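Local coordinates for serine-rich Repeat Adhesion Glycoprotein (Srr1) (Streptococcus agalactiae, PDB 4MBO) that probably binds host fibrinogen as a surface adhesin of the bacterium, through a ligand-binding region built almost wholly of beta strands and loops, at residues Y189-G197 / S237-Y248; N208-D216 / V296-Q306. One frame throughout, in Å; residues are numbered along the deposited sequence. Where two conformers were deposited one is given.

Contact 1: Y189-G197 / S237-Y248; sequences YITQINPEG and SKNLTDSMDQNY
Ile-190 and Met-244 stand 7.0 Å apart from CA to CA, too far for a backbone pair, whereas Gly-197 and Ser-237 come to 5.1 Å. Between these points the loop 237-248, which links strands 229-235 and 254-255, runs past the type I turn from Asn-194 to Gly-197 and covers the face of strand 186-202 that carries Ile-190 and Gln-192. Gln-192 makes the direct bond. Its CG stands anti to the carbonyl carbon (chi1 -64°), and the extended chain beyond carries the amide across to the loop, where NE2 donates to Thr-241 O at 2.8 Å. The bond is nearly straight (161°) and the carbonyl oxygen lies in the amide plane. NE2 also donates to a water that in turn donates to Gln-246 OE1 and Tyr-248 OH, while OE1 is held by Arg-174 on the neighbouring strand. Both ends of the amide are thus used, which fixes its flip, and a glutamine suits a place needing a donor and an acceptor on one long arm.

Met-244 extends from the loop against this arm: its CE sits 3.5 Å from Gln-192 OE1, and its SD 3.7 Å from Ile-190 CG2, the two side chains sliding past each other in opposite directions. The unbranched thioether can thread between the amide and the branched isoleucine. Ile-190 CD1 meets Tyr-248 OH at 3.6 Å, a hydroxyl that is itself committed to Met-244 O. Near the turn, Leu-240 CD1 packs on Pro-195 CA (3.8 Å), and Ser-237 OG lies 3.3 Å from Gly-197 CA, where the absence of a side chain permits so close an approach; a second water donates to both Pro-195 O and Ser-237 O. One direct bond, two water bridges and apolar packing thus position the loop, with no backbone pairing between the segments.

Contact 2: N208-D216 / V296-Q306; sequences NLYTIIGSD and VLYSTVSDINQ
An antiparallel strand pair within a five-stranded sheet is formed by 210-215 and 296-302, whose directions differ by 163°. Two doubly hydrogen-bonded pairs, Tyr-210 with Ser-302 and Gly-214 with Tyr-298, lie near its ends. Between them the ladder is modified by threonines. Thr-300 N still reaches Ile-212 O at 2.9 Å, but Ile-212 N donates to Thr-300 OG1 at 3.0 Å instead of to the carbonyl. With chi1 at 74°, OG1 lies between the backbone N and the carbonyl carbon of its own residue, turned to meet the N-H of Ile-212, and it donates a hydrogen bond to Ser-302 OG, which in turn donates to Asp-303 O. Thr-300 O is taken by Thr-211 OG1 (2.9 Å), which approaches in the carbonyl plane. The two hydroxyls together take the place of one backbone bond, Thr-300 OG1 serving the N-H and Thr-211 OG1 the carbonyl.

Glycine suits position 214 because the Tyr-298 ring lies flat over its backbone, Gly-214 CA being 4.0 Å from the ring centroid in a CH-pi contact. The ring's hydroxyl accepts from Gln-306 NE2, tying the turn after the strand back to it, and the Ile-212 side chain runs alongside the ring in the same direction, its CG2 3.7 Å from Gln-306 NE2. At the other end Ile-304 CB sits squarely over one face of the Tyr-210 ring, 4.2 Å from its centroid.

The pair is flanked by strand 269-272 beside 210-215 and by strand 309-316 beside 295-302, where Lys-311 makes a cation-pi contact with Tyr-298. The face opposite the Tyr-298 ring, bearing Leu-297, Ser-299 and Ile-213, packs against strand 186-202.

How the contacts relate
From the N terminus the chain passes through 189-197, 208-216, 237-248 and 296-306 in turn, so the two contacts cross. Contact 1 closes a loop of 39 residues that includes the first strand of contact 2; contact 2 closes one of 79 residues that includes the second segment of contact 1. Their centres are about 17 Å apart. Strand 186-202 joins them: one side faces the loop 237-248, the other the sheet of contact 2, where Thr-191 OG1 probably bonds Ser-299 OG at 2.6 Å. Two sheets are thereby stacked under one covering loop, consistent with the beta-sandwich domains of fibrinogen-binding adhesins.

Contact 1: Y189-G197 / S237-Y248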
loop_
_atom_site.group_PDB
_atom_site.type_symbol
_atom_site.label_atom_id
_atom_site.label_comp_id
_atom_site.label_asym_id
_atom_site.label_seq_id
_atom_site.Cartn_x
_atom_site.Cartn_y
_atom_site.Cartn_z
ATOM N N TYR A 189 1.568 0.153 10.489
ATOM C CA TYR A 189 2.988 -0.045 10.331
ATOM C C TYR A 189 3.273 -1.491 10.665
ATOM O O TYR A 189 3.098 -1.931 11.819
ATOM C CB TYR A 189 3.737 0.918 11.301
ATOM C CG TYR A 189 5.242 0.733 11.326
ATOM C CD1 TYR A 189 6.025 1.097 10.245
ATOM C CD2 TYR A 189 5.887 0.218 12.441
ATOM C CE1 TYR A 189 7.404 0.960 10.257
ATOM C CE2 TYR A 189 7.258 0.080 12.462
ATOM C CZ TYR A 189 8.021 0.453 11.380
ATOM O OH TYR A 189 9.406 0.298 11.374
ATOM N N ILE A 190 3.769 -2.210 9.692
ATOM C CA ILE A 190 4.021 -3.631 9.846
ATOM C C ILE A 190 5.503 -3.954 9.791
ATOM O O ILE A 190 6.248 -3.414 8.959
ATOM C CB ILE A 190 3.259 -4.438 8.790
ATOM C CG1 ILE A 190 1.771 -4.183 8.943
ATOM C CG2 ILE A 190 3.558 -5.934 8.959
ATOM C CD1 ILE A 190 0.889 -5.046 8.070
ATOM N N THR A 191 5.931 -4.823 10.715
ATOM C CA THR A 191 7.281 -5.265 10.817
ATOM C C THR A 191 7.378 -6.757 10.570
ATOM O O THR A 191 6.629 -7.541 11.191
ATOM C CB THR A 191 7.852 -4.963 12.228
ATOM O OG1 THR A 191 7.821 -3.535 12.454
ATOM C CG2 THR A 191 9.292 -5.397 12.315
ATOM N N GLN A 192 8.273 -7.149 9.664
ATOM C CA GLN A 192 8.563 -8.565 9.429
ATOM C C GLN A 192 9.875 -8.901 10.126
ATOM O O GLN A 192 10.901 -8.256 9.896
ATOM C CB GLN A 192 8.688 -8.892 7.970
ATOM C CG GLN A 192 7.405 -8.674 7.194
ATOM C CD GLN A 192 7.621 -8.824 5.700
ATOM O OE1 GLN A 192 8.729 -8.563 5.184
ATOM N NE2 GLN A 192 6.563 -9.199 4.986
ATOM N N ILE A 193 9.819 -9.902 11.000
ATOM C CA ILE A 193 10.981 -10.396 11.720
ATOM C C ILE A 193 11.376 -11.703 11.023
ATOM O O ILE A 193 10.583 -12.624 10.901
ATOM C CB ILE A 193 10.656 -10.618 13.208
ATOM C CG1 ILE A 193 10.421 -9.264 13.906
ATOM C CG2 ILE A 193 11.727 -11.411 13.932
ATOM C CD1 ILE A 193 8.994 -8.854 13.938
ATOM N N ASN A 194 12.611 -11.768 10.533
ATOM C CA ASN A 194 13.090 -12.887 9.733
ATOM C C ASN A 194 12.337 -13.044 8.406
ATOM O O ASN A 194 11.946 -14.151 8.034
ATOM C CB ASN A 194 13.089 -14.217 10.506
ATOM C CG ASN A 194 13.959 -15.294 9.829
ATOM O OD1 ASN A 194 14.806 -15.005 8.972
ATOM N ND2 ASN A 194 13.733 -16.544 10.205
ATOM N N PRO A 195 12.176 -11.951 7.653
ATOM C CA PRO A 195 11.529 -12.106 6.350
ATOM C C PRO A 195 12.316 -12.986 5.352
ATOM O O PRO A 195 11.739 -13.523 4.386
ATOM C CB PRO A 195 11.455 -10.662 5.821
ATOM C CG PRO A 195 12.511 -9.933 6.529
ATOM C CD PRO A 195 12.524 -10.543 7.923
ATOM N N GLU A 196 13.622 -13.090 5.543
ATOM C CA GLU A 196 14.474 -13.892 4.664
ATOM C C GLU A 196 14.398 -15.412 4.925
ATOM O O GLU A 196 14.885 -16.216 4.124
ATOM C CB GLU A 196 15.938 -13.436 4.801
ATOM C CG GLU A 196 16.183 -11.987 4.419
ATOM C CD GLU A 196 16.292 -11.793 2.932
ATOM O OE1 GLU A 196 17.309 -12.259 2.370
ATOM O OE2 GLU A 196 15.381 -11.187 2.328
ATOM N N GLY A 197 13.812 -15.801 6.045
ATOM C CA GLY A 197 13.731 -17.222 6.386
ATOM C C GLY A 197 15.117 -17.826 6.567
ATOM O O GLY A 197 15.444 -18.851 5.950
ATOM N N SER A 237 8.439 -17.986 6.431
ATOM C CA SER A 237 8.761 -16.868 5.526
ATOM C C SER A 237 8.200 -17.000 4.119
ATOM O O SER A 237 8.004 -15.991 3.440
ATOM C CB SER A 237 10.279 -16.659 5.412
ATOM O OG SER A 237 10.883 -17.766 4.802
ATOM N N LYS A 238 7.963 -18.232 3.672
ATOM C CA LYS A 238 7.454 -18.467 2.316
ATOM C C LYS A 238 6.032 -17.915 2.128
ATOM O O LYS A 238 5.527 -17.853 0.998
ATOM C CB LYS A 238 7.467 -19.956 1.971
ATOM C CG LYS A 238 6.349 -20.728 2.630
ATOM C CD LYS A 238 6.300 -22.172 2.164
ATOM C CE LYS A 238 5.074 -22.853 2.726
ATOM N NZ LYS A 238 5.085 -22.747 4.206
ATOM N N ASN A 239 5.378 -17.548 3.227
ATOM C CA ASN A 239 4.037 -16.960 3.167
ATOM C C ASN A 239 4.016 -15.431 3.177
ATOM O O ASN A 239 2.939 -14.836 3.051
ATOM C CB ASN A 239 3.211 -17.462 4.343
ATOM C CG ASN A 239 3.013 -18.947 4.309
ATOM O OD1 ASN A 239 2.610 -19.486 3.289
ATOM N ND2 ASN A 239 3.303 -19.639 5.423
ATOM N N LEU A 240 5.182 -14.817 3.332
ATOM C CA LEU A 240 5.265 -13.373 3.450
ATOM C C LEU A 240 5.347 -12.687 2.083
ATOM O O LEU A 240 6.020 -13.175 1.160
ATOM C CB LEU A 240 6.492 -12.966 4.254
ATOM C CG LEU A 240 6.526 -13.470 5.700
ATOM C CD1 LEU A 240 7.875 -13.093 6.288
ATOM C CD2 LEU A 240 5.405 -12.916 6.557
ATOM N N THR A 241 4.664 -11.558 1.970
ATOM C CA THR A 241 4.744 -10.725 0.773
ATOM C C THR A 241 5.717 -9.571 1.073
ATOM O O THR A 241 6.164 -9.384 2.212
ATOM C CB THR A 241 3.354 -10.136 0.416
ATOM O OG1 THR A 241 2.919 -9.272 1.489
ATOM C CG2 THR A 241 2.373 -11.242 0.152
ATOM N N ASP A 242 6.048 -8.776 0.063
ATOM C CA ASP A 242 6.903 -7.626 0.237
ATOM C C ASP A 242 6.066 -6.368 0.556
ATOM O O ASP A 242 6.528 -5.441 1.231
ATOM C CB ASP A 242 7.750 -7.409 -1.026
ATOM C CG ASP A 242 8.696 -8.586 -1.346
ATOM O OD1 ASP A 242 9.198 -9.250 -0.395
ATOM O OD2 ASP A 242 8.928 -8.839 -2.540
ATOM N N SER A 243 4.824 -6.300 0.050
ATOM C CA SER A 243 3.963 -5.153 0.381
ATOM C C SER A 243 3.408 -5.225 1.785
ATOM O O SER A 243 3.023 -4.207 2.343
ATOM C CB SER A 243 2.760 -5.066 -0.559
ATOM O OG SER A 243 1.888 -6.145 -0.294
ATOM N N MET A 244 3.359 -6.434 2.347
ATOM C CA MET A 244 2.813 -6.677 3.659
ATOM C C MET A 244 1.305 -6.480 3.732
ATOM O O MET A 244 0.735 -6.541 4.809
ATOM C CB MET A 244 3.540 -5.864 4.733
ATOM C CG MET A 244 5.034 -5.922 4.606
ATOM S SD MET A 244 5.854 -5.313 6.091
ATOM C CE MET A 244 7.545 -5.304 5.526
ATOM N N ASP A 245 0.654 -6.274 2.584
ATOM C CA ASP A 245 -0.805 -6.139 2.556
ATOM C C ASP A 245 -1.362 -7.468 2.114
ATOM O O ASP A 245 -1.505 -7.740 0.925
ATOM C CB ASP A 245 -1.241 -5.036 1.612
ATOM C CG ASP A 245 -2.694 -4.602 1.851
ATOM O OD1 ASP A 245 -3.418 -5.333 2.581
ATOM O OD2 ASP A 245 -3.123 -3.575 1.284
ATOM N N GLN A 246 -1.647 -8.325 3.084
ATOM C CA GLN A 246 -2.132 -9.656 2.746
ATOM C C GLN A 246 -3.157 -10.112 3.793
ATOM O O GLN A 246 -3.424 -9.422 4.759
ATOM C CB GLN A 246 -0.945 -10.626 2.620
ATOM C CG GLN A 246 -0.041 -10.644 3.857
ATOM C CD GLN A 246 1.220 -11.515 3.697
ATOM O OE1 GLN A 246 2.341 -11.030 3.752
ATOM N NE2 GLN A 246 1.018 -12.798 3.475
ATOM N N ASN A 247 -3.747 -11.269 3.547
ATOM C CA ASN A 247 -4.769 -11.788 4.430
ATOM C C ASN A 247 -4.102 -12.426 5.643
ATOM O O ASN A 247 -3.587 -13.541 5.556
ATOM C CB ASN A 247 -5.619 -12.813 3.695
ATOM C CG ASN A 247 -6.693 -13.389 4.578
ATOM O OD1 ASN A 247 -6.980 -12.859 5.640
ATOM N ND2 ASN A 247 -7.315 -14.448 4.123
ATOM N N TYR A 248 -4.087 -11.689 6.741
ATOM C CA TYR A 248 -3.456 -12.158 7.969
ATOM C C TYR A 248 -4.355 -13.101 8.765
ATOM O O TYR A 248 -3.917 -13.641 9.779
ATOM C CB TYR A 248 -3.002 -10.995 8.819
ATOM C CG TYR A 248 -1.837 -10.272 8.225
ATOM C CD1 TYR A 248 -0.591 -10.880 8.158
ATOM C CD2 TYR A 248 -1.956 -8.965 7.760
ATOM C CE1 TYR A 248 0.489 -10.209 7.615
ATOM C CE2 TYR A 248 -0.889 -8.309 7.197
ATOM C CZ TYR A 248 0.336 -8.929 7.165
ATOM O OH TYR A 248 1.391 -8.277 6.609
HETATM O O HOH W 1 3.748 -9.686 5.788
HETATM O O HOH W 2 9.866 -13.494 2.552
#

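Contact 2: N208-D216 / V296-Q306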
loop_
_atom_site.group_PDB
_atom_site.type_symbol
_atom_site.label_atom_id
_atom_site.label_comp_id
_atom_site.label_asym_id
_atom_site.label_seq_id
_atom_site.Cartn_x
_atom_site.Cartn_y
_atom_site.Cartn_z
ATOM N N ASN A 208 19.128 -12.109 24.654
ATOM C CA ASN A 208 18.057 -12.533 23.763
ATOM C C ASN A 208 17.927 -11.621 22.547
ATOM O O ASN A 208 18.384 -10.465 22.548
ATOM C CB ASN A 208 16.697 -12.494 24.482
ATOM C CG ASN A 208 16.492 -13.609 25.484
ATOM O OD1 ASN A 208 17.284 -14.545 25.580
ATOM N ND2 ASN A 208 15.390 -13.531 26.206
ATOM N N LEU A 209 17.223 -12.134 21.549
ATOM C CA LEU A 209 16.785 -11.333 20.413
ATOM C C LEU A 209 15.551 -10.505 20.869
ATOM O O LEU A 209 14.659 -11.023 21.544
ATOM C CB LEU A 209 16.394 -12.234 19.264
ATOM C CG LEU A 209 17.539 -13.011 18.610
ATOM C CD1 LEU A 209 16.967 -14.256 17.903
ATOM C CD2 LEU A 209 18.314 -12.119 17.656
ATOM N N TYR A 210 15.560 -9.232 20.514
ATOM C CA TYR A 210 14.473 -8.290 20.779
ATOM C C TYR A 210 14.087 -7.569 19.491
ATOM O O TYR A 210 14.865 -7.479 18.539
ATOM C CB TYR A 210 14.855 -7.205 21.801
ATOM C CG TYR A 210 15.126 -7.636 23.193
ATOM C CD1 TYR A 210 16.368 -8.172 23.536
ATOM C CD2 TYR A 210 14.190 -7.458 24.216
ATOM C CE1 TYR A 210 16.647 -8.557 24.830
ATOM C CE2 TYR A 210 14.464 -7.870 25.516
ATOM C CZ TYR A 210 15.700 -8.403 25.815
ATOM O OH TYR A 210 16.044 -8.806 27.088
ATOM N N THR A 211 12.847 -7.096 19.465
ATOM C CA THR A 211 12.387 -6.160 18.430
ATOM C C THR A 211 11.962 -4.863 19.101
ATOM O O THR A 211 11.151 -4.869 20.014
ATOM C CB THR A 211 11.284 -6.721 17.552
ATOM O OG1 THR A 211 11.858 -7.651 16.646
ATOM C CG2 THR A 211 10.571 -5.617 16.775
ATOM N N ILE A 212 12.611 -3.761 18.695
ATOM C CA ILE A 212 12.283 -2.451 19.163
ATOM C C ILE A 212 11.629 -1.708 17.980
ATOM O O ILE A 212 12.119 -1.743 16.835
ATOM C CB ILE A 212 13.515 -1.628 19.565
ATOM C CG1 ILE A 212 14.485 -2.407 20.481
ATOM C CG2 ILE A 212 13.061 -0.304 20.171
ATOM C CD1 ILE A 212 13.850 -3.068 21.640
ATOM N N ILE A 213 10.516 -1.049 18.274
ATOM C CA ILE A 213 9.803 -0.213 17.303
ATOM C C ILE A 213 9.795 1.179 17.913
ATOM O O ILE A 213 9.368 1.373 19.065
ATOM C CB ILE A 213 8.391 -0.731 17.062
ATOM C CG1 ILE A 213 8.492 -2.097 16.335
ATOM C CG2 ILE A 213 7.577 0.273 16.246
ATOM C CD1 ILE A 213 7.253 -2.937 16.409
ATOM N N GLY A 214 10.283 2.162 17.168
ATOM C CA GLY A 214 10.349 3.521 17.694
ATOM C C GLY A 214 10.412 4.515 16.561
ATOM O O GLY A 214 10.061 4.168 15.434
ATOM N N SER A 215 10.815 5.747 16.874
ATOM C CA SER A 215 10.949 6.768 15.816
ATOM C C SER A 215 12.237 7.556 16.015
ATOM O O SER A 215 12.719 7.722 17.141
ATOM C CB SER A 215 9.710 7.654 15.726
ATOM O OG SER A 215 9.394 8.264 16.956
ATOM N N ASP A 216 12.797 8.015 14.896
ATOM C CA ASP A 216 14.068 8.738 14.901
ATOM C C ASP A 216 13.859 10.230 15.157
ATOM O O ASP A 216 14.009 10.691 16.294
ATOM C CB ASP A 216 14.809 8.491 13.572
ATOM C CG ASP A 216 15.238 7.023 13.396
ATOM O OD1 ASP A 216 15.939 6.494 14.301
ATOM O OD2 ASP A 216 14.909 6.413 12.340
ATOM N N VAL A 296 9.232 9.290 11.003
ATOM C CA VAL A 296 9.832 8.091 10.482
ATOM C C VAL A 296 9.876 7.048 11.595
ATOM O O VAL A 296 10.458 7.272 12.629
ATOM C CB VAL A 296 11.277 8.355 10.036
ATOM C CG1 VAL A 296 11.882 7.091 9.444
ATOM C CG2 VAL A 296 11.335 9.517 9.034
ATOM N N LEU A 297 9.266 5.904 11.355
ATOM C CA LEU A 297 9.309 4.831 12.335
ATOM C C LEU A 297 10.420 3.884 11.939
ATOM O O LEU A 297 10.772 3.778 10.763
ATOM C CB LEU A 297 8.004 4.062 12.305
ATOM C CG LEU A 297 6.797 4.815 12.902
ATOM C CD1 LEU A 297 5.490 4.235 12.344
ATOM C CD2 LEU A 297 6.872 4.781 14.430
ATOM N N TYR A 298 10.931 3.158 12.915
ATOM C CA TYR A 298 11.921 2.130 12.650
ATOM C C TYR A 298 11.594 0.903 13.468
ATOM O O TYR A 298 10.846 0.952 14.466
ATOM C CB TYR A 298 13.331 2.554 13.012
ATOM C CG TYR A 298 13.578 2.766 14.496
ATOM C CD1 TYR A 298 13.878 1.697 15.320
ATOM C CD2 TYR A 298 13.536 4.039 15.071
ATOM C CE1 TYR A 298 14.114 1.861 16.679
ATOM C CE2 TYR A 298 13.782 4.222 16.430
ATOM C CZ TYR A 298 14.074 3.142 17.237
ATOM O OH TYR A 298 14.304 3.280 18.616
ATOM N N SER A 299 12.131 -0.215 13.002
ATOM C CA SER A 299 12.031 -1.509 13.705
ATOM C C SER A 299 13.365 -2.193 13.715
ATOM O O SER A 299 14.152 -2.067 12.770
ATOM C CB SER A 299 11.052 -2.448 12.978
ATOM O OG SER A 299 9.770 -1.879 12.914
ATOM N N THR A 300 13.605 -2.995 14.750
ATOM C CA THR A 300 14.846 -3.733 14.818
ATOM C C THR A 300 14.644 -5.207 15.117
ATOM O O THR A 300 13.581 -5.624 15.533
ATOM C CB THR A 300 15.752 -3.241 15.977
ATOM O OG1 THR A 300 15.220 -3.687 17.238
ATOM C CG2 THR A 300 15.945 -1.745 15.978
ATOM N N VAL A 301 15.730 -5.955 14.924
ATOM C CA VAL A 301 15.913 -7.246 15.543
ATOM C C VAL A 301 17.312 -7.008 16.165
ATOM O O VAL A 301 18.327 -6.931 15.421
ATOM C CB VAL A 301 15.897 -8.428 14.592
ATOM C CG1 VAL A 301 16.296 -9.682 15.345
ATOM C CG2 VAL A 301 14.524 -8.611 14.007
ATOM N N SER A 302 17.362 -6.813 17.482
ATOM C CA SER A 302 18.598 -6.338 18.115
ATOM C C SER A 302 18.599 -6.649 19.575
ATOM O O SER A 302 17.687 -7.277 20.079
ATOM C CB SER A 302 18.667 -4.789 17.994
ATOM O OG SER A 302 17.589 -4.135 18.735
ATOM N N ASP A 303 19.654 -6.209 20.254
ATOM C CA ASP A 303 19.648 -6.221 21.699
ATOM C C ASP A 303 18.754 -5.045 22.161
ATOM O O ASP A 303 18.320 -4.198 21.346
ATOM C CB ASP A 303 21.069 -6.068 22.232
ATOM C CG ASP A 303 21.680 -4.752 21.852
ATOM O OD1 ASP A 303 21.646 -4.381 20.682
ATOM O OD2 ASP A 303 22.221 -4.075 22.763
ATOM N N ILE A 304 18.454 -4.999 23.453
ATOM C CA ILE A 304 17.535 -3.999 23.961
ATOM C C ILE A 304 18.061 -2.569 23.773
ATOM O O ILE A 304 17.267 -1.650 23.637
ATOM C CB ILE A 304 17.186 -4.324 25.414
ATOM C CG1 ILE A 304 15.833 -3.732 25.774
ATOM C CG2 ILE A 304 18.314 -3.905 26.351
ATOM C CD1 ILE A 304 15.268 -4.188 27.096
ATOM N N ASN A 305 19.398 -2.421 23.703
ATOM C CA ASN A 305 20.110 -1.138 23.557
ATOM C C ASN A 305 20.375 -0.757 22.076
ATOM O O ASN A 305 20.942 0.276 21.806
ATOM C CB ASN A 305 21.468 -1.189 24.326
ATOM C CG ASN A 305 21.310 -1.256 25.855
ATOM O OD1 ASN A 305 20.787 -0.347 26.475
ATOM N ND2 ASN A 305 21.824 -2.322 26.461
ATOM N N GLN A 306 19.949 -1.590 21.133
ATOM C CA GLN A 306 20.127 -1.326 19.687
ATOM C C GLN A 306 21.581 -1.081 19.341
ATOM O O GLN A 306 21.926 -0.117 18.657
ATOM C CB GLN A 306 19.295 -0.130 19.242
ATOM C CG GLN A 306 17.851 -0.213 19.627
ATOM C CD GLN A 306 17.066 0.921 19.006
ATOM O OE1 GLN A 306 17.201 1.205 17.807
ATOM N NE2 GLN A 306 16.247 1.532 19.787
HETATM O O HOH W 3 13.950 5.624 19.625
#